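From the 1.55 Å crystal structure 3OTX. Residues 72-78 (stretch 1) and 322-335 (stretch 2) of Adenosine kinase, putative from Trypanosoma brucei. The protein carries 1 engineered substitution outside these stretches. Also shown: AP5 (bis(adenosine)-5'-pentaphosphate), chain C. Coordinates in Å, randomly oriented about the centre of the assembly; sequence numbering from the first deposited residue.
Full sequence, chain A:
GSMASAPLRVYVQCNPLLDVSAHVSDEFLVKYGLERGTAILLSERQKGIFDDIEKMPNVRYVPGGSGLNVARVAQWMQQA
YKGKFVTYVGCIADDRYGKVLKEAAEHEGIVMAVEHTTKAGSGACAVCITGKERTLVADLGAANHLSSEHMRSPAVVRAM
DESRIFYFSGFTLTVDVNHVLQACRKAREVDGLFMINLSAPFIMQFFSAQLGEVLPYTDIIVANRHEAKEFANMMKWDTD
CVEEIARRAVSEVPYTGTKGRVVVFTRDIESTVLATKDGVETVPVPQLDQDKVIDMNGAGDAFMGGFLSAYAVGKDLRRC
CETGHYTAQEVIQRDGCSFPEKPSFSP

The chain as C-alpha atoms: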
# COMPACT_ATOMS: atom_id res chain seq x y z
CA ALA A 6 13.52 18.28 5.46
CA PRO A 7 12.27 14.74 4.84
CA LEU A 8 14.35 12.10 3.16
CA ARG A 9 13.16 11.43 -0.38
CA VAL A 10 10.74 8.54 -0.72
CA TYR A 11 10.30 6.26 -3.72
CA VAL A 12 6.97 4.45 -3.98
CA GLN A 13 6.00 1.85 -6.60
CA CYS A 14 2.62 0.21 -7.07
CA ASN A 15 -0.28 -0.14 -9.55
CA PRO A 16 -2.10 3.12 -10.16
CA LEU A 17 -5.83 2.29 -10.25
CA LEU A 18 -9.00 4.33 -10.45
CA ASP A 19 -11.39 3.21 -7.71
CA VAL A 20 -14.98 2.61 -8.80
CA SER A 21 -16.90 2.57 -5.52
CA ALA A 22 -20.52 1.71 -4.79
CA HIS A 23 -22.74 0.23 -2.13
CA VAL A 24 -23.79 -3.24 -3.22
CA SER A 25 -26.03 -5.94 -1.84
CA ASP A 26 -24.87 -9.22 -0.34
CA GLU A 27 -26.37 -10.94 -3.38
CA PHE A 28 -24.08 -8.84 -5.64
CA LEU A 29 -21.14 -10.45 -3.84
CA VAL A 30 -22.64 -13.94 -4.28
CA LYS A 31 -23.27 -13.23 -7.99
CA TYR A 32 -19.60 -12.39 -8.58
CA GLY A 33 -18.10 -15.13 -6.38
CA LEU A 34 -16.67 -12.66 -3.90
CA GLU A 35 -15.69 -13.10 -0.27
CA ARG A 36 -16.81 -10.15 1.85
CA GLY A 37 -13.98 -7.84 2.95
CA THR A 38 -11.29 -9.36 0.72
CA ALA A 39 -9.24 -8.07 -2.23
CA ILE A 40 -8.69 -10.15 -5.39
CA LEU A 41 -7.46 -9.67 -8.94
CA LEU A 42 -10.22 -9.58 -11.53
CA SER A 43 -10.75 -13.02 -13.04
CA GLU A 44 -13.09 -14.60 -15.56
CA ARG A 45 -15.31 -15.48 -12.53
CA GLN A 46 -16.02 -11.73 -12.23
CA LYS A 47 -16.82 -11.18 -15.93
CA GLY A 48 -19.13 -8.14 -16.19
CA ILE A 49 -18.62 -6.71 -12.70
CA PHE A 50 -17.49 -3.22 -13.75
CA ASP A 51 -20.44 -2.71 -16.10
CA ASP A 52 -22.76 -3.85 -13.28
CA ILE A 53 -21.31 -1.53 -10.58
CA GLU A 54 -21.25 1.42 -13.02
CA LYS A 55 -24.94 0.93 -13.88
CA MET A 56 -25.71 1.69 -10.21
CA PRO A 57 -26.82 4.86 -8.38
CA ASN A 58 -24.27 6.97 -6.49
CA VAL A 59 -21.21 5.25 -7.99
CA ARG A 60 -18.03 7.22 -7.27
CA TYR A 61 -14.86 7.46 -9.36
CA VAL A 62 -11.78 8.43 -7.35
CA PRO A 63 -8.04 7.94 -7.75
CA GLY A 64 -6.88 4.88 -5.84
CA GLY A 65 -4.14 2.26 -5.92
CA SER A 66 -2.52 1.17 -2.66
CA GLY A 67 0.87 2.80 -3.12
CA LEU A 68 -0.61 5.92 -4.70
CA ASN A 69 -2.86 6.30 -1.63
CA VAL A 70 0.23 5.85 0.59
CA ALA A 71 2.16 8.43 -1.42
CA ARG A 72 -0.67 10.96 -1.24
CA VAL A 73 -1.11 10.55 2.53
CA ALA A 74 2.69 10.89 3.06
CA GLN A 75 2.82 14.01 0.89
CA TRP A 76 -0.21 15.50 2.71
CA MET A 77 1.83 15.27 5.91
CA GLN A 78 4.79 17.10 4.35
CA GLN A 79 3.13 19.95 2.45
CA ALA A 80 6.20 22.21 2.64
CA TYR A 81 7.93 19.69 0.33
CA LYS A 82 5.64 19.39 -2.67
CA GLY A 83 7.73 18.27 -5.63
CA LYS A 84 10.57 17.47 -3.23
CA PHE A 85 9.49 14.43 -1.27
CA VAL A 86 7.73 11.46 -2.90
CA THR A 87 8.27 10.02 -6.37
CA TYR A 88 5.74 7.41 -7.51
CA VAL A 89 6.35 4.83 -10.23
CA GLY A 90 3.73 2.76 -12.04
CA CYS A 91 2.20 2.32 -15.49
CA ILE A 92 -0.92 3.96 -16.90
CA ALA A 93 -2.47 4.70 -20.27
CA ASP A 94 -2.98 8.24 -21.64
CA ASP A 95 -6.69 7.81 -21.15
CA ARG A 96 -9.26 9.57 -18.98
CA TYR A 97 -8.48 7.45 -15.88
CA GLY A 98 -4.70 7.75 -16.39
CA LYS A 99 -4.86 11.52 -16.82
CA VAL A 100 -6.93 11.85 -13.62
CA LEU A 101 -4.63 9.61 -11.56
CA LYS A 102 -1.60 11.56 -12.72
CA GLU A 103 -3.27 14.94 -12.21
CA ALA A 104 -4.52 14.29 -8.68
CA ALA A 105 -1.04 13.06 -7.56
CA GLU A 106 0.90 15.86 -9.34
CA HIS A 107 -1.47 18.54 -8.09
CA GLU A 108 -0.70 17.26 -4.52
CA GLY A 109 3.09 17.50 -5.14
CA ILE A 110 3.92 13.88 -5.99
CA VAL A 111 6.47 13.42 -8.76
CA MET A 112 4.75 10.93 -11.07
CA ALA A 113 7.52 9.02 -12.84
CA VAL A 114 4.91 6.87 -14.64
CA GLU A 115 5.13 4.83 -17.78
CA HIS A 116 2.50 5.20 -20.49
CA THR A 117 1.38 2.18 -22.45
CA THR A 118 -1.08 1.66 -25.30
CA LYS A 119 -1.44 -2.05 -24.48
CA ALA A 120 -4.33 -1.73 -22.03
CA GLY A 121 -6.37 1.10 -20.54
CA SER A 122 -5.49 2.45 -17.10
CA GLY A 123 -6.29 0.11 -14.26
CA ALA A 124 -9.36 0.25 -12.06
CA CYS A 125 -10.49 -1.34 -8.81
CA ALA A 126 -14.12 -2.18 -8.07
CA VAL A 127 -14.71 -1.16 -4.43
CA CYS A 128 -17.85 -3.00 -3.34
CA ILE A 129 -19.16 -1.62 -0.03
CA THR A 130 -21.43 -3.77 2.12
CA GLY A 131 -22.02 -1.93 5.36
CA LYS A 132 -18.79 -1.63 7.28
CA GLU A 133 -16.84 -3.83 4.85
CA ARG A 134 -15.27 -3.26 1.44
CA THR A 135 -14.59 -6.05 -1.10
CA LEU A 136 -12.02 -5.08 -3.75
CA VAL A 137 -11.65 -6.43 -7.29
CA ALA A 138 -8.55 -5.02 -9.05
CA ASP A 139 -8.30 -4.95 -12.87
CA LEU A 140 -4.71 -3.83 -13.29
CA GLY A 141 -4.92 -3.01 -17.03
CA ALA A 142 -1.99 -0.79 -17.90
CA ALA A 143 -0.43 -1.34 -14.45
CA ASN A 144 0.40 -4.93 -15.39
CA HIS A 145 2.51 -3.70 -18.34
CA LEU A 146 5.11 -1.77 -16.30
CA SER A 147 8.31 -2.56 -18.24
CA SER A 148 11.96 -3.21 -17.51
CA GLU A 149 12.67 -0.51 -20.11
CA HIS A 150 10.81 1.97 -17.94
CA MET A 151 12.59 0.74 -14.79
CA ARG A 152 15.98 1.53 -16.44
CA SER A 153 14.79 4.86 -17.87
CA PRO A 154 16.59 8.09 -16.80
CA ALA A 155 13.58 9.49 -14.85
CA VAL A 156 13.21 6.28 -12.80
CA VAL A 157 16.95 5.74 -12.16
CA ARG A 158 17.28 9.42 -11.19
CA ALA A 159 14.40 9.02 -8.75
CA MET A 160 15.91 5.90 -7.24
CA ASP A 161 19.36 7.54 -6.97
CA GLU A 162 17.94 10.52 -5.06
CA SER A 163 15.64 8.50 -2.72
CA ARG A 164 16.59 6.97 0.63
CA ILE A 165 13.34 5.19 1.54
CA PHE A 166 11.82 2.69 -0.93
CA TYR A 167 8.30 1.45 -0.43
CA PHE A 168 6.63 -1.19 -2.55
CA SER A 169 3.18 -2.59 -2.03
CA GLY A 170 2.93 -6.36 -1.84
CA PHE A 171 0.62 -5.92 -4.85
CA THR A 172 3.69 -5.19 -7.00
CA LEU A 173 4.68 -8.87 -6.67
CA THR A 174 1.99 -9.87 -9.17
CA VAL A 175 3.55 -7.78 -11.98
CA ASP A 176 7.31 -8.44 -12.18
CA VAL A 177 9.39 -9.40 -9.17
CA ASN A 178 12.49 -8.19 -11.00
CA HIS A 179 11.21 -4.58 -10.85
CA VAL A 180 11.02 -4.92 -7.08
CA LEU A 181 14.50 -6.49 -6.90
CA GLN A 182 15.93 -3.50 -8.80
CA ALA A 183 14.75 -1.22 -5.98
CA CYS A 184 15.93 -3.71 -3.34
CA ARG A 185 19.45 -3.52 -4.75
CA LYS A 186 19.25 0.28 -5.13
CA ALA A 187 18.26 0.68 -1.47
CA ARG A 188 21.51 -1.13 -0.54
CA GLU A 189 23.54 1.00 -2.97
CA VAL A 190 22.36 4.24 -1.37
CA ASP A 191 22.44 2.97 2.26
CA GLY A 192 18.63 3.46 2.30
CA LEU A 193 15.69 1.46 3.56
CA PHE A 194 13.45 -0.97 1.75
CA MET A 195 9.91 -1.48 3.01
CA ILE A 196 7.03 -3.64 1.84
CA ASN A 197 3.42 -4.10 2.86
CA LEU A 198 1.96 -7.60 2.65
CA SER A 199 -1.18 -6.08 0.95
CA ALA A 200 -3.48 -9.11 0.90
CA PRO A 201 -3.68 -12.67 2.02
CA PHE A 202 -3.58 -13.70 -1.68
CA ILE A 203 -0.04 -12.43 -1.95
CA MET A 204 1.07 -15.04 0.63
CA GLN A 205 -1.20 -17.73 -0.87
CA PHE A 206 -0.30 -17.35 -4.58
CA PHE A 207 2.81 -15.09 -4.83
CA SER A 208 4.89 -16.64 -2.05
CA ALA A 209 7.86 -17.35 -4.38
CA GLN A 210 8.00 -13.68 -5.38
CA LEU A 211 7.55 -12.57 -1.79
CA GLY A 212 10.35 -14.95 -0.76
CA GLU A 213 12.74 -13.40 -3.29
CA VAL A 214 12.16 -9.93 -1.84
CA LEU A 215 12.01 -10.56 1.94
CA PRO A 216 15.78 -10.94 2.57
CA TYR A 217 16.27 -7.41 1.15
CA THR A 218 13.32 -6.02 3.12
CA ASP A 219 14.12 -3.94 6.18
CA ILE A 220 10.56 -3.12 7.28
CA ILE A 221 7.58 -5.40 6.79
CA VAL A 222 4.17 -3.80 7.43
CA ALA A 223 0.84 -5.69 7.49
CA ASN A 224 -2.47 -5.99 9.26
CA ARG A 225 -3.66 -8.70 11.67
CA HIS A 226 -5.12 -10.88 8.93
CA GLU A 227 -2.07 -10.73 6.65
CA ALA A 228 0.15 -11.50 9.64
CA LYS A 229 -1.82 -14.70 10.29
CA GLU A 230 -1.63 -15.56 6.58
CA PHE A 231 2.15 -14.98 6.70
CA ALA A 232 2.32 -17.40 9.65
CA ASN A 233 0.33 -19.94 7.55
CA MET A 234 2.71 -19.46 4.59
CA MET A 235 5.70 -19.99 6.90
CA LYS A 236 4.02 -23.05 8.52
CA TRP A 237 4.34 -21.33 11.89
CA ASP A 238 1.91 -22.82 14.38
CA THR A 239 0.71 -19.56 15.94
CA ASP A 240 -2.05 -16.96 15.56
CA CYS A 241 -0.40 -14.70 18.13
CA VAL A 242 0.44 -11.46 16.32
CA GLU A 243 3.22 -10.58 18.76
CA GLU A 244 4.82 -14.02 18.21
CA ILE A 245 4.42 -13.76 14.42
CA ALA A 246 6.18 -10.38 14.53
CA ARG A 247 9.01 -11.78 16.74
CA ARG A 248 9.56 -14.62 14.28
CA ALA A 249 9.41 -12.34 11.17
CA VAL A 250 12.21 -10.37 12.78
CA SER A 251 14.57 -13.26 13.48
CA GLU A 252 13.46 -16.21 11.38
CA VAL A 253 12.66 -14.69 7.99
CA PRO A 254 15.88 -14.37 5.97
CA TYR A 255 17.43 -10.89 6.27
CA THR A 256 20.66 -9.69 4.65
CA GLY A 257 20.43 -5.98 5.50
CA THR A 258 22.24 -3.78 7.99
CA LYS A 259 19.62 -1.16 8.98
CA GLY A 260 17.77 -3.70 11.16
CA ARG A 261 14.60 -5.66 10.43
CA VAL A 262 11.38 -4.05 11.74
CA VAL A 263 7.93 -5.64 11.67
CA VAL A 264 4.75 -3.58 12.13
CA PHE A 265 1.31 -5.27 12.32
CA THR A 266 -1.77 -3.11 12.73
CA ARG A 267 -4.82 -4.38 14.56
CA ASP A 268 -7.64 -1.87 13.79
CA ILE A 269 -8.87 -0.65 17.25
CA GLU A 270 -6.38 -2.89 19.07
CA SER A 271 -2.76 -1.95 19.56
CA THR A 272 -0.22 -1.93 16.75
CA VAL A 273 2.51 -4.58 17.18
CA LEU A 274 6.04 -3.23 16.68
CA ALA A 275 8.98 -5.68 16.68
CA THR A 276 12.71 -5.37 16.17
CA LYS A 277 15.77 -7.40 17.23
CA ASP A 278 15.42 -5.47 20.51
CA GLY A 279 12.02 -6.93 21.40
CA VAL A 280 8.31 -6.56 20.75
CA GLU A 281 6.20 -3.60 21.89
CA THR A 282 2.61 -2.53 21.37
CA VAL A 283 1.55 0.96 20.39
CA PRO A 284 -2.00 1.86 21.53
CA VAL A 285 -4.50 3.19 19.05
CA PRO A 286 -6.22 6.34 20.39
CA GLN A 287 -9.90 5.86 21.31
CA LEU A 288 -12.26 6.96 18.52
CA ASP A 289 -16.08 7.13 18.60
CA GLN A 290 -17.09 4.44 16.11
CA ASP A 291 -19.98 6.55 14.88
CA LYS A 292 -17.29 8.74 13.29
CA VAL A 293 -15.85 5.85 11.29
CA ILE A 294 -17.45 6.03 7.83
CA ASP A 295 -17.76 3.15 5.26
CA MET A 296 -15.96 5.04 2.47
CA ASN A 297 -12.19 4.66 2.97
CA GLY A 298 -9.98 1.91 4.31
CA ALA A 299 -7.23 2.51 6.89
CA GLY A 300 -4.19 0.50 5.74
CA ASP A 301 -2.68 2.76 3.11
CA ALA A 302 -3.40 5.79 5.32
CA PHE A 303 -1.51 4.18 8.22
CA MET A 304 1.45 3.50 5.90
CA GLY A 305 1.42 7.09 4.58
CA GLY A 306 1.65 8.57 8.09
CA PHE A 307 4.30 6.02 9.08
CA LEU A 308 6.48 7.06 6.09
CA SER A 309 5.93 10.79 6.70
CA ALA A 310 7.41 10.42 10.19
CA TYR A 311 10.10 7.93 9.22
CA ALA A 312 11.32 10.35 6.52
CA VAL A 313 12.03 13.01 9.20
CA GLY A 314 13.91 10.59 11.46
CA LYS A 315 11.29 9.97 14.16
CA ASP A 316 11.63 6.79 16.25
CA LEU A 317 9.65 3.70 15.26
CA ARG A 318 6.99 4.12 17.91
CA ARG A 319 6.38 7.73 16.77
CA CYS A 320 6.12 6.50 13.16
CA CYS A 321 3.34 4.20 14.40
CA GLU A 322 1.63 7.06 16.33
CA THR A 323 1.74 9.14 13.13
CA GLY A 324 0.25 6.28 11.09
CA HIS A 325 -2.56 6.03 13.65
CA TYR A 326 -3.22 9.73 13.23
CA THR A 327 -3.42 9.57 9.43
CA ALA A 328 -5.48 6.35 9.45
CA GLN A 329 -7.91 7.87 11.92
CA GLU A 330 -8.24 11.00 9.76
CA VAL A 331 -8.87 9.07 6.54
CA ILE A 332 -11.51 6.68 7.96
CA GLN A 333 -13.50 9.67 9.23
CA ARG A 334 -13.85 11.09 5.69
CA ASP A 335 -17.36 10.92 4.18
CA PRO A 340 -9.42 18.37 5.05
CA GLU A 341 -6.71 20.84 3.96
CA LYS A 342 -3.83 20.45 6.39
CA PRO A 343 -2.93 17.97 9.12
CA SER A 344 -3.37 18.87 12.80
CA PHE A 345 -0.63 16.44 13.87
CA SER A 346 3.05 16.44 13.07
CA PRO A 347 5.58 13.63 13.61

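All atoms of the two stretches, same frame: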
# COMPACT_ATOMS: atom_id res chain seq x y z
N ARG A 72 0.10 9.74 -1.41
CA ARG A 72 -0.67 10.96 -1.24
C ARG A 72 -0.84 11.30 0.23
O ARG A 72 -0.77 12.45 0.58
CB ARG A 72 -2.05 10.87 -1.94
CG ARG A 72 -1.92 10.87 -3.47
CD ARG A 72 -3.25 10.47 -4.12
NE ARG A 72 -4.20 11.54 -3.98
CZ ARG A 72 -5.51 11.42 -4.12
NH1 ARG A 72 -6.04 10.23 -4.41
NH2 ARG A 72 -6.28 12.49 -3.97
N VAL A 73 -1.01 10.28 1.09
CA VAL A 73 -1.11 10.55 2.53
C VAL A 73 0.24 11.04 3.07
O VAL A 73 0.26 12.05 3.80
CB VAL A 73 -1.56 9.31 3.29
CG1 VAL A 73 -1.46 9.54 4.82
CG2 VAL A 73 -3.03 8.98 2.88
N ALA A 74 1.33 10.41 2.64
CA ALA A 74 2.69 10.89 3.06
C ALA A 74 2.94 12.33 2.63
O ALA A 74 3.37 13.16 3.44
CB ALA A 74 3.78 9.94 2.53
N GLN A 75 2.59 12.64 1.38
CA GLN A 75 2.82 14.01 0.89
C GLN A 75 1.96 15.02 1.65
O GLN A 75 2.38 16.14 1.93
CB GLN A 75 2.57 14.04 -0.63
CG GLN A 75 3.00 15.35 -1.35
CD GLN A 75 4.51 15.55 -1.35
OE1 GLN A 75 5.29 14.70 -1.84
NE2 GLN A 75 4.93 16.61 -0.66
N TRP A 76 0.72 14.63 1.97
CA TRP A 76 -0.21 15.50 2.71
C TRP A 76 0.38 15.90 4.06
O TRP A 76 0.12 16.98 4.59
CB TRP A 76 -1.56 14.77 2.94
CG TRP A 76 -2.58 15.51 3.76
CD1 TRP A 76 -3.28 16.61 3.40
CD2 TRP A 76 -3.06 15.14 5.06
NE1 TRP A 76 -4.15 16.99 4.40
CE2 TRP A 76 -4.03 16.09 5.43
CE3 TRP A 76 -2.76 14.09 5.93
CZ2 TRP A 76 -4.69 16.04 6.66
CZ3 TRP A 76 -3.42 14.03 7.16
CH2 TRP A 76 -4.38 14.99 7.51
N MET A 77 1.18 15.00 4.62
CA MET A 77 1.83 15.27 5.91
C MET A 77 3.10 16.09 5.80
O MET A 77 3.67 16.46 6.83
CB MET A 77 2.19 13.96 6.59
CG MET A 77 1.02 13.18 7.16
SD MET A 77 0.12 14.04 8.46
CE MET A 77 1.32 13.98 9.81
N GLN A 78 3.57 16.34 4.58
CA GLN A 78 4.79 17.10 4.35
C GLN A 78 4.53 18.19 3.29
O GLN A 78 5.17 18.21 2.26
CB GLN A 78 5.93 16.16 3.92
CG GLN A 78 6.39 15.16 5.02
CD GLN A 78 7.05 15.84 6.22
OE1 GLN A 78 7.38 17.00 6.17
NE2 GLN A 78 7.21 15.09 7.32
N GLU A 322 2.55 6.01 15.87
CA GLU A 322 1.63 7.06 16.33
C GLU A 322 1.16 7.93 15.17
O GLU A 322 -0.01 8.28 15.08
CB GLU A 322 2.26 7.90 17.47
CG GLU A 322 2.49 7.07 18.73
CD GLU A 322 3.42 7.72 19.73
OE1 GLU A 322 3.51 7.16 20.84
OE2 GLU A 322 4.02 8.79 19.42
N THR A 323 2.09 8.29 14.28
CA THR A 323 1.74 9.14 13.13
C THR A 323 0.81 8.39 12.16
O THR A 323 -0.17 8.97 11.66
CB THR A 323 3.01 9.64 12.42
OG1 THR A 323 3.86 10.28 13.37
CG2 THR A 323 2.63 10.65 11.32
N GLY A 324 1.10 7.12 11.93
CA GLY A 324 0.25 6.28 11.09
C GLY A 324 -1.14 6.16 11.70
O GLY A 324 -2.12 6.11 10.97
N HIS A 325 -1.23 6.07 13.03
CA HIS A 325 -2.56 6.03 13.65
C HIS A 325 -3.31 7.33 13.40
O HIS A 325 -4.51 7.32 13.13
CB HIS A 325 -2.49 5.81 15.16
CG HIS A 325 -1.91 4.49 15.54
ND1 HIS A 325 -1.44 4.26 16.82
CD2 HIS A 325 -1.73 3.34 14.85
CE1 HIS A 325 -0.98 3.02 16.88
NE2 HIS A 325 -1.15 2.44 15.70
N TYR A 326 -2.60 8.45 13.47
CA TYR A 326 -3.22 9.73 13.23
C TYR A 326 -3.82 9.79 11.80
O TYR A 326 -4.99 10.13 11.61
CB TYR A 326 -2.21 10.87 13.46
CG TYR A 326 -2.76 12.15 12.90
CD1 TYR A 326 -3.77 12.86 13.55
CD2 TYR A 326 -2.31 12.60 11.67
CE1 TYR A 326 -4.31 14.03 12.99
CE2 TYR A 326 -2.85 13.75 11.09
CZ TYR A 326 -3.84 14.45 11.75
OH TYR A 326 -4.34 15.58 11.15
N THR A 327 -2.99 9.50 10.81
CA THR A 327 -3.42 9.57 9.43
C THR A 327 -4.54 8.57 9.14
O THR A 327 -5.51 8.91 8.47
CB THR A 327 -2.26 9.45 8.42
OG1 THR A 327 -1.46 8.33 8.72
CG2 THR A 327 -1.36 10.70 8.50
N ALA A 328 -4.41 7.35 9.66
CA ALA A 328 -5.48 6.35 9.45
C ALA A 328 -6.80 6.82 10.06
O ALA A 328 -7.86 6.73 9.41
CB ALA A 328 -5.06 5.00 10.04
N GLN A 329 -6.73 7.38 11.27
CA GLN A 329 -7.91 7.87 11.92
C GLN A 329 -8.52 9.06 11.18
O GLN A 329 -9.74 9.20 11.14
CB GLN A 329 -7.66 8.14 13.39
CG GLN A 329 -7.57 6.80 14.13
CD GLN A 329 -7.57 6.91 15.64
OE1 GLN A 329 -7.30 7.97 16.21
NE2 GLN A 329 -7.87 5.81 16.30
N GLU A 330 -7.69 9.88 10.55
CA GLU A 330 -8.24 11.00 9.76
C GLU A 330 -8.99 10.48 8.53
O GLU A 330 -10.12 10.91 8.26
CB GLU A 330 -7.14 11.98 9.34
CG GLU A 330 -6.60 12.86 10.45
CD GLU A 330 -7.64 13.76 11.10
OE1 GLU A 330 -8.44 14.39 10.37
OE2 GLU A 330 -7.65 13.83 12.35
N VAL A 331 -8.36 9.58 7.82
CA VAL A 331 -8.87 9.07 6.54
C VAL A 331 -10.19 8.30 6.72
O VAL A 331 -11.14 8.46 5.93
CB VAL A 331 -7.78 8.29 5.78
CG1 VAL A 331 -8.37 7.42 4.66
CG2 VAL A 331 -6.76 9.27 5.19
N ILE A 332 -10.29 7.50 7.78
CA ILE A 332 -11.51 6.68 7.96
C ILE A 332 -12.71 7.51 8.42
O ILE A 332 -13.86 7.05 8.37
CB ILE A 332 -11.26 5.44 8.89
CG1 ILE A 332 -11.07 5.91 10.35
CG2 ILE A 332 -10.14 4.53 8.33
CD1 ILE A 332 -10.84 4.82 11.36
N GLN A 333 -12.43 8.74 8.87
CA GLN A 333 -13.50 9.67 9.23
C GLN A 333 -13.98 10.52 8.04
O GLN A 333 -14.85 11.37 8.21
CB GLN A 333 -13.05 10.59 10.38
CG GLN A 333 -12.90 9.87 11.70
CD GLN A 333 -12.41 10.80 12.80
OE1 GLN A 333 -13.18 11.58 13.35
NE2 GLN A 333 -11.12 10.72 13.12
N ARG A 334 -13.43 10.31 6.85
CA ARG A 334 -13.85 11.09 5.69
C ARG A 334 -15.11 10.50 5.05
O ARG A 334 -15.23 9.27 4.94
CB ARG A 334 -12.72 11.24 4.69
CG ARG A 334 -11.78 12.39 5.04
CD ARG A 334 -10.37 12.14 4.52
NE ARG A 334 -9.69 13.39 4.19
CZ ARG A 334 -8.37 13.55 4.19
NH1 ARG A 334 -7.56 12.54 4.51
NH2 ARG A 334 -7.84 14.73 3.87
N ASP A 335 -16.03 11.37 4.64
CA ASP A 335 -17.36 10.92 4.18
C ASP A 335 -17.46 10.66 2.67
O ASP A 335 -17.72 11.55 1.87
CB ASP A 335 -18.48 11.86 4.67
CG ASP A 335 -18.10 13.34 4.58
OD1 ASP A 335 -17.21 13.70 3.79
OD2 ASP A 335 -18.72 14.14 5.32
PA AP5 C . -6.31 -1.70 10.19
O1A AP5 C . -7.79 -2.07 10.23
O2A AP5 C . -5.41 -2.66 10.94
O3A AP5 C . -5.72 -1.60 8.69
PB AP5 C . -6.08 -2.55 7.44
O1B AP5 C . -6.70 -3.85 7.86
O2B AP5 C . -4.86 -2.61 6.59
O3B AP5 C . -7.19 -1.63 6.76
PG AP5 C . -8.35 -1.92 5.71
O1G AP5 C . -9.39 -0.86 5.92
O2G AP5 C . -9.01 -3.27 5.85
O3G AP5 C . -7.59 -1.64 4.39
PD AP5 C . -8.08 -1.72 2.85
O1D AP5 C . -9.54 -2.14 2.69
O2D AP5 C . -7.03 -2.53 2.14
O3D AP5 C . -8.03 -0.17 2.44
PE AP5 C . -6.73 0.62 1.90
O1E AP5 C . -5.51 0.17 2.65
O2E AP5 C . -7.04 2.12 1.87
O5F AP5 C . -6.19 -0.18 10.69
C5F AP5 C . -4.94 0.52 10.60
C4F AP5 C . -4.95 1.64 11.61
O4F AP5 C . -6.10 2.47 11.42
C3F AP5 C . -5.08 1.19 13.06
O3F AP5 C . -3.81 0.90 13.59
C2F AP5 C . -5.79 2.34 13.72
O2F AP5 C . -4.86 3.36 14.02
C1F AP5 C . -6.69 2.86 12.60
N9A AP5 C . -8.06 2.27 12.62
C8A AP5 C . -8.59 1.34 11.72
N7A AP5 C . -9.87 1.09 12.09
C5A AP5 C . -10.17 1.84 13.18
C6A AP5 C . -11.31 2.01 13.93
N6A AP5 C . -12.47 1.45 13.59
N1A AP5 C . -11.28 2.88 14.99
C2A AP5 C . -10.14 3.61 15.30
N3A AP5 C . -9.01 3.44 14.53
C4A AP5 C . -9.03 2.59 13.49
O5J AP5 C . -6.58 0.08 0.37
C5J AP5 C . -7.62 0.31 -0.56
C4J AP5 C . -6.91 0.47 -1.90
O4J AP5 C . -6.40 -0.80 -2.35
C3J AP5 C . -7.83 0.90 -3.04
O3J AP5 C . -7.57 2.28 -3.31
C2J AP5 C . -7.47 -0.03 -4.21
O2J AP5 C . -7.27 0.66 -5.44
C1J AP5 C . -6.18 -0.65 -3.73
N9B AP5 C . -5.88 -1.95 -4.37
C8B AP5 C . -6.70 -3.05 -4.33
N7B AP5 C . -6.08 -4.01 -5.06
C5B AP5 C . -4.90 -3.52 -5.55
C6B AP5 C . -3.89 -4.08 -6.34
N6B AP5 C . -3.95 -5.31 -6.88
N1B AP5 C . -2.85 -3.25 -6.66
C2B AP5 C . -2.69 -1.97 -6.17
N3B AP5 C . -3.71 -1.41 -5.43
C4B AP5 C . -4.78 -2.20 -5.10

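This is a small, largely apolar packing contact between two helices distant in sequence, held by side-chain van der Waals contacts with no hydrogen bond across it. The axes of helix 72-76 and helix 322-332 approach no closer than 11.3 Å, with an angle of 108° between their N-to-C directions, and the two stretches together bury 350 Å². At that spacing the backbones stay apart: the nearest CA atoms, those of Val 73 and Thr 327, are 7.3 Å from each other, and side chains fill the gap.

Thr 327 is central. Its CA-to-CB bond points toward the first stretch, and three residues converge on it: Val 73 CG1 lies 3.7 Å from Thr 327 CB, Met 77 SD lies 3.7 Å from Thr 327 CG2, and Trp 76 CZ3 meets the same methyl, Thr 327 CG2, at 4.1 Å, near the plane of the indole. Thr 327 OG1 is hydrogen-bonded elsewhere in the structure, so the threonine presents carbon here without leaving its hydroxyl unsatisfied.

Met 77, with all three chi angles in the m well, reaches Thr 323 through its terminal methyl, Met 77 CE to Thr 323 CG2 being 3.9 Å. Its sulfur also approaches the edge of Tyr 326: Met 77 SD is 5.2 Å from the ring centroid and 79° off the normal. Tyr 326 has its CA-to-CB bond sideways, but the end of its side chain comes nearer, bringing Tyr 326 OH within 3.7 Å of Trp 76 CH2.

Trp 76 loses the most surface, 84 Å². Beyond the helix, the CA-to-CB bond of Arg 334 points toward the first stretch, and its guanidinium lies near the six-membered ring of Trp 76, with Arg 334 NH2 4.3 Å from Trp 76 CE2. Arg 334 CZ lies 5.3 Å from the centroid of Trp 76 atoms CD2, CE2, CE3, CZ2, CZ3 and CH2, 18° off the normal, a long cation-pi arrangement, displaced about 1.6 Å from the ring axis, offering at most a weak attraction.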